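Local coordinates for protein aspartate--tRNA(Asp/Asn) ligase (Thermus thermophilus, PDB 1N9W) that charges both tRNA(Asp) and tRNA(Asn) with L-aspartate, first activating the amino acid with ATP to Asp-AMP and then transferring it to the tRNA acceptor end, at residues L35-S40 and L54-L59; S336-F341 and I346-Q351. All blocks are in the same frame, centred on the assembly; numbering follows the deposited sequence.

Interaction 1. Residues L35-S40 and L54-L59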
loop_
_atom_site.group_PDB
_atom_site.type_symbol
_atom_site.label_atom_id
_atom_site.label_comp_id
_atom_site.label_asym_id
_atom_site.label_seq_id
_atom_site.Cartn_x
_atom_site.Cartn_y
_atom_site.Cartn_z
ATOM N N LEU B 35 -9.980 27.910 -19.002
ATOM C CA LEU B 35 -10.275 26.503 -18.885
ATOM C C LEU B 35 -9.625 26.163 -17.552
ATOM O O LEU B 35 -8.412 26.302 -17.414
ATOM C CB LEU B 35 -9.611 25.726 -20.015
ATOM C CG LEU B 35 -10.273 24.380 -20.231
ATOM C CD1 LEU B 35 -11.590 24.587 -20.976
ATOM C CD2 LEU B 35 -9.343 23.458 -21.015
ATOM N N LEU B 36 -10.423 25.772 -16.564
ATOM C CA LEU B 36 -9.895 25.436 -15.245
ATOM C C LEU B 36 -9.933 23.940 -15.069
ATOM O O LEU B 36 -10.941 23.310 -15.392
ATOM C CB LEU B 36 -10.735 26.093 -14.134
ATOM C CG LEU B 36 -10.308 25.860 -12.675
ATOM C CD1 LEU B 36 -10.764 27.037 -11.788
ATOM C CD2 LEU B 36 -10.877 24.540 -12.153
ATOM N N ARG B 37 -8.853 23.340 -14.585
ATOM C CA ARG B 37 -8.932 21.903 -14.373
ATOM C C ARG B 37 -8.581 21.501 -12.958
ATOM O O ARG B 37 -7.619 22.000 -12.372
ATOM C CB ARG B 37 -8.043 21.128 -15.348
ATOM C CG ARG B 37 -6.603 21.232 -15.047
ATOM C CD ARG B 37 -5.740 20.035 -15.449
ATOM N NE ARG B 37 -4.514 20.346 -14.703
ATOM C CZ ARG B 37 -3.544 21.141 -15.140
ATOM N NH1 ARG B 37 -3.588 21.675 -16.361
ATOM N NH2 ARG B 37 -2.626 21.545 -14.283
ATOM N N ASP B 38 -9.389 20.616 -12.395
ATOM C CA ASP B 38 -9.078 20.144 -11.069
ATOM C C ASP B 38 -8.789 18.644 -11.202
ATOM O O ASP B 38 -8.652 18.148 -12.325
ATOM C CB ASP B 38 -10.186 20.506 -10.033
ATOM C CG ASP B 38 -11.556 19.954 -10.379
ATOM O OD1 ASP B 38 -11.620 18.918 -11.070
ATOM O OD2 ASP B 38 -12.574 20.535 -9.912
ATOM N N ARG B 39 -8.650 17.941 -10.084
ATOM C CA ARG B 39 -8.330 16.529 -10.141
ATOM C C ARG B 39 -9.393 15.695 -10.836
ATOM O O ARG B 39 -9.152 14.542 -11.191
ATOM C CB ARG B 39 -8.056 15.981 -8.727
ATOM C CG ARG B 39 -9.200 16.145 -7.719
ATOM C CD ARG B 39 -8.784 15.620 -6.340
ATOM N NE ARG B 39 -9.892 15.503 -5.411
ATOM C CZ ARG B 39 -10.338 16.484 -4.637
ATOM N NH1 ARG B 39 -9.764 17.677 -4.676
ATOM N NH2 ARG B 39 -11.365 16.268 -3.829
ATOM N N SER B 40 -10.565 16.281 -11.055
ATOM C CA SER B 40 -11.669 15.540 -11.691
ATOM C C SER B 40 -11.974 15.940 -13.133
ATOM O O SER B 40 -12.827 15.329 -13.768
ATOM C CB SER B 40 -12.951 15.674 -10.863
ATOM O OG SER B 40 -13.494 16.974 -10.999
ATOM N N LEU B 54 -0.619 33.700 -15.927
ATOM C CA LEU B 54 -0.155 32.718 -16.909
ATOM C C LEU B 54 -0.785 31.340 -16.715
ATOM O O LEU B 54 -1.367 31.051 -15.673
ATOM C CB LEU B 54 1.381 32.576 -16.845
ATOM C CG LEU B 54 2.240 33.722 -17.405
ATOM C CD1 LEU B 54 3.742 33.521 -17.059
ATOM C CD2 LEU B 54 2.047 33.785 -18.919
ATOM N N PRO B 55 -0.693 30.478 -17.745
ATOM C CA PRO B 55 -1.251 29.128 -17.642
ATOM C C PRO B 55 -0.532 28.397 -16.502
ATOM O O PRO B 55 0.636 28.687 -16.205
ATOM C CB PRO B 55 -0.940 28.518 -19.007
ATOM C CG PRO B 55 -0.977 29.704 -19.920
ATOM C CD PRO B 55 -0.277 30.779 -19.127
ATOM N N GLU B 56 -1.241 27.458 -15.886
ATOM C CA GLU B 56 -0.755 26.658 -14.768
ATOM C C GLU B 56 -0.732 27.416 -13.442
ATOM O O GLU B 56 -0.106 26.980 -12.476
ATOM C CB GLU B 56 0.628 26.044 -15.067
ATOM C CG GLU B 56 0.588 24.849 -16.032
ATOM C CD GLU B 56 -0.517 23.837 -15.708
ATOM O OE1 GLU B 56 -0.671 23.451 -14.525
ATOM O OE2 GLU B 56 -1.237 23.424 -16.643
ATOM N N SER B 57 -1.397 28.566 -13.388
ATOM C CA SER B 57 -1.473 29.310 -12.132
ATOM C C SER B 57 -2.566 28.607 -11.334
ATOM O O SER B 57 -3.522 28.076 -11.917
ATOM C CB SER B 57 -1.874 30.772 -12.372
ATOM O OG SER B 57 -0.770 31.562 -12.774
ATOM N N ALA B 58 -2.425 28.575 -10.013
ATOM C CA ALA B 58 -3.436 27.951 -9.166
ATOM C C ALA B 58 -4.500 29.013 -8.931
ATOM O O ALA B 58 -4.183 30.151 -8.582
ATOM C CB ALA B 58 -2.822 27.504 -7.847
ATOM N N LEU B 59 -5.761 28.640 -9.120
ATOM C CA LEU B 59 -6.859 29.587 -8.969
ATOM C C LEU B 59 -8.036 29.131 -8.123
ATOM O O LEU B 59 -8.248 27.943 -7.867
ATOM C CB LEU B 59 -7.440 29.924 -10.341
ATOM C CG LEU B 59 -6.591 30.316 -11.533
ATOM C CD1 LEU B 59 -7.521 30.440 -12.723
ATOM C CD2 LEU B 59 -5.855 31.613 -11.275
#

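Interaction 2. Residues S336-F341 and I346-Q351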
loop_
_atom_site.group_PDB
_atom_site.type_symbol
_atom_site.label_atom_id
_atom_site.label_comp_id
_atom_site.label_asym_id
_atom_site.label_seq_id
_atom_site.Cartn_x
_atom_site.Cartn_y
_atom_site.Cartn_z
ATOM N N SER B 336 5.309 -24.252 -11.989
ATOM C CA SER B 336 5.405 -22.814 -12.174
ATOM C C SER B 336 4.519 -22.374 -13.335
ATOM O O SER B 336 4.061 -23.203 -14.126
ATOM C CB SER B 336 6.857 -22.422 -12.454
ATOM O OG SER B 336 7.342 -23.090 -13.605
ATOM N N PHE B 337 4.278 -21.067 -13.428
ATOM C CA PHE B 337 3.451 -20.506 -14.492
ATOM C C PHE B 337 3.730 -19.015 -14.699
ATOM O O PHE B 337 4.202 -18.327 -13.794
ATOM C CB PHE B 337 1.959 -20.721 -14.178
ATOM C CG PHE B 337 1.473 -19.986 -12.950
ATOM C CD1 PHE B 337 1.197 -18.621 -12.997
ATOM C CD2 PHE B 337 1.319 -20.655 -11.740
ATOM C CE1 PHE B 337 0.776 -17.932 -11.857
ATOM C CE2 PHE B 337 0.899 -19.975 -10.594
ATOM C CZ PHE B 337 0.630 -18.612 -10.656
ATOM N N ASP B 338 3.439 -18.534 -15.903
ATOM C CA ASP B 338 3.623 -17.139 -16.268
ATOM C C ASP B 338 2.330 -16.681 -16.896
ATOM O O ASP B 338 1.717 -17.428 -17.654
ATOM C CB ASP B 338 4.753 -16.994 -17.285
ATOM C CG ASP B 338 6.091 -16.748 -16.638
ATOM O OD1 ASP B 338 6.238 -17.058 -15.439
ATOM O OD2 ASP B 338 7.003 -16.245 -17.332
ATOM N N LEU B 339 1.901 -15.464 -16.577
ATOM C CA LEU B 339 0.666 -14.952 -17.159
ATOM C C LEU B 339 1.006 -13.961 -18.261
ATOM O O LEU B 339 1.779 -13.026 -18.052
ATOM C CB LEU B 339 -0.197 -14.269 -16.097
ATOM C CG LEU B 339 -1.432 -13.533 -16.627
ATOM C CD1 LEU B 339 -2.333 -14.504 -17.383
ATOM C CD2 LEU B 339 -2.182 -12.891 -15.471
ATOM N N LEU B 340 0.444 -14.181 -19.442
ATOM C CA LEU B 340 0.674 -13.284 -20.560
ATOM C C LEU B 340 -0.566 -12.450 -20.774
ATOM O O LEU B 340 -1.661 -12.984 -20.950
ATOM C CB LEU B 340 0.976 -14.067 -21.836
ATOM C CG LEU B 340 2.289 -14.841 -21.859
ATOM C CD1 LEU B 340 2.444 -15.506 -23.221
ATOM C CD2 LEU B 340 3.448 -13.894 -21.587
ATOM N N PHE B 341 -0.396 -11.137 -20.742
ATOM C CA PHE B 341 -1.512 -10.231 -20.942
ATOM C C PHE B 341 -1.262 -9.439 -22.211
ATOM O O PHE B 341 -0.337 -8.633 -22.282
ATOM C CB PHE B 341 -1.651 -9.292 -19.742
ATOM C CG PHE B 341 -2.744 -8.273 -19.890
ATOM C CD1 PHE B 341 -4.031 -8.655 -20.265
ATOM C CD2 PHE B 341 -2.492 -6.931 -19.631
ATOM C CE1 PHE B 341 -5.050 -7.714 -20.369
ATOM C CE2 PHE B 341 -3.503 -5.987 -19.732
ATOM C CZ PHE B 341 -4.785 -6.376 -20.105
ATOM N N ILE B 346 2.967 -10.348 -17.380
ATOM C CA ILE B 346 2.621 -9.494 -16.250
ATOM C C ILE B 346 2.638 -10.277 -14.946
ATOM O O ILE B 346 2.351 -9.726 -13.885
ATOM C CB ILE B 346 1.220 -8.880 -16.406
ATOM C CG1 ILE B 346 0.159 -9.977 -16.308
ATOM C CG2 ILE B 346 1.127 -8.131 -17.727
ATOM C CD1 ILE B 346 -1.255 -9.464 -16.151
ATOM N N THR B 347 2.963 -11.562 -15.023
ATOM C CA THR B 347 2.997 -12.394 -13.830
ATOM C C THR B 347 3.935 -13.572 -13.964
ATOM O O THR B 347 4.086 -14.153 -15.039
ATOM C CB THR B 347 1.596 -12.943 -13.489
ATOM O OG1 THR B 347 0.694 -11.852 -13.278
ATOM C CG2 THR B 347 1.652 -13.802 -12.226
ATOM N N SER B 348 4.564 -13.925 -12.853
ATOM C CA SER B 348 5.473 -15.052 -12.831
ATOM C C SER B 348 5.484 -15.639 -11.429
ATOM O O SER B 348 5.810 -14.949 -10.462
ATOM C CB SER B 348 6.881 -14.607 -13.220
ATOM O OG SER B 348 7.743 -15.725 -13.296
ATOM N N GLY B 349 5.112 -16.909 -11.322
ATOM C CA GLY B 349 5.091 -17.556 -10.027
ATOM C C GLY B 349 4.865 -19.049 -10.107
ATOM O O GLY B 349 4.992 -19.654 -11.173
ATOM N N GLY B 350 4.531 -19.647 -8.970
ATOM C CA GLY B 350 4.283 -21.076 -8.926
ATOM C C GLY B 350 4.490 -21.620 -7.527
ATOM O O GLY B 350 4.838 -20.878 -6.607
ATOM N N GLN B 351 4.270 -22.918 -7.358
ATOM C CA GLN B 351 4.455 -23.541 -6.057
ATOM C C GLN B 351 5.949 -23.671 -5.767
ATOM O O GLN B 351 6.737 -23.899 -6.685
ATOM C CB GLN B 351 3.776 -24.911 -6.034
ATOM C CG GLN B 351 4.122 -25.751 -4.822
ATOM C CD GLN B 351 3.092 -26.827 -4.546
ATOM O OE1 GLN B 351 2.397 -27.289 -5.456
ATOM N NE2 GLN B 351 2.992 -27.240 -3.288
#

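Interaction 1. Residues L35-S40 and L54-L59
Arg37, near the end of strand 31-38, faces Glu56, the third residue of a type II beta turn from Leu54 to Ser57 that leads into strand 58-67; the two backbones stay apart and are joined through these two side chains. The Arg37 chain runs extended from CG to NE and meets the Glu56 side chain at about a right angle. It grips the carboxylate end-on with two nitrogens: NH2 lies 2.7 Å from Glu56 OE1 and NH1 lies 2.9 Å from Glu56 OE2. Both oxygens use their syn lone pairs, and the guanidinium and carboxylate planes are only 10° apart, the geometry of a bidentate salt bridge. Glu56 reaches it by a bend at chi2 (-45°). The pair lies buried in the OB-fold anticodon-binding domain, linking a strand of the barrel to the turn before another. Glu56 OE1 also pairs with Arg117 NH1, and His23 ND1 is bonded to Arg37 NH1, so further partners help fix both groups. A leucine in place of Arg37 would probably leave Glu56 OE2 without its mate and the carboxylate held less firmly, by Arg117 at OE1. Beyond Arg37, Asp38 OD1 accepts from Ser40 N at 2.8 Å, an Asx turn, and from Ser40 OG at 2.7 Å. Arg39 in that turn forms salt bridges to Glu191 and Asp143 of the second subunit.

Interaction 2. Residues S336-F341 and I346-Q351
Phe337 and Gly349 form an antiparallel hydrogen-bonded pair, with Phe337 N 2.8 Å from Gly349 O and the return bond from Gly349 N to Phe337 O almost straight at 175°. Phe337 also lays one ring face over Gly349 O, its CG set between backbone N and carbonyl carbon (chi1 65°). At the neighbouring pair, Gly350 has no room for a side chain: a CB there would run into Ser336 CA. Farther along, Ile346 and Thr347 both face Leu339, a classic beta bulge: Leu339 O accepts from Ile346 N, while Leu339 N reaches Thr347 O from above the carbonyl plane. Packing is tight here, with Leu339 CB 3.4 Å from Thr347 CB. Ile346 CD1 wedges between Leu339 CD2 and Phe341 CB, 3.6 Å from each. On the face opposite Leu339 and Thr347, Ser348 OG gives its proton to Asp338 OD1 at 2.9 Å, on the syn side. Outside the hairpin, Arg322 forms a salt bridge with the same OD1, helix 227-248 packs on Phe337 and Leu339, and Thr347 OG1 is bonded to Glu234. Strands 336-341 and 344-351 belong to the mixed, largely antiparallel sheet of the class II synthetase catalytic domain, where Ser348 is predicted to bind L-aspartate. With Arg322 probably stabilising its negative charge, Asp338 would then be a second-shell acceptor that probably orients the Ser348 hydroxyl.

How the interactions relate
Both contacts are buried, but they belong to separate domains, on opposite sides of the chain's centre: their own centres are about 43 Å apart and their nearest atoms about 23 Å. Interaction 1 lies in the OB-fold domain and interaction 2 in the class II synthetase domain, and they share no strand or helix. Interaction 1 is small and ionic, a charged pair bridging a strand and a turn, with Arg39 close by reaching the second subunit. Interaction 2 buries over three times the surface, through backbone bonds between adjacent strands and apolar packing, and no other chain of the assembly touches it. One of its residues, Ser348, belongs to the predicted aspartate site, with Asp338 bonded to it.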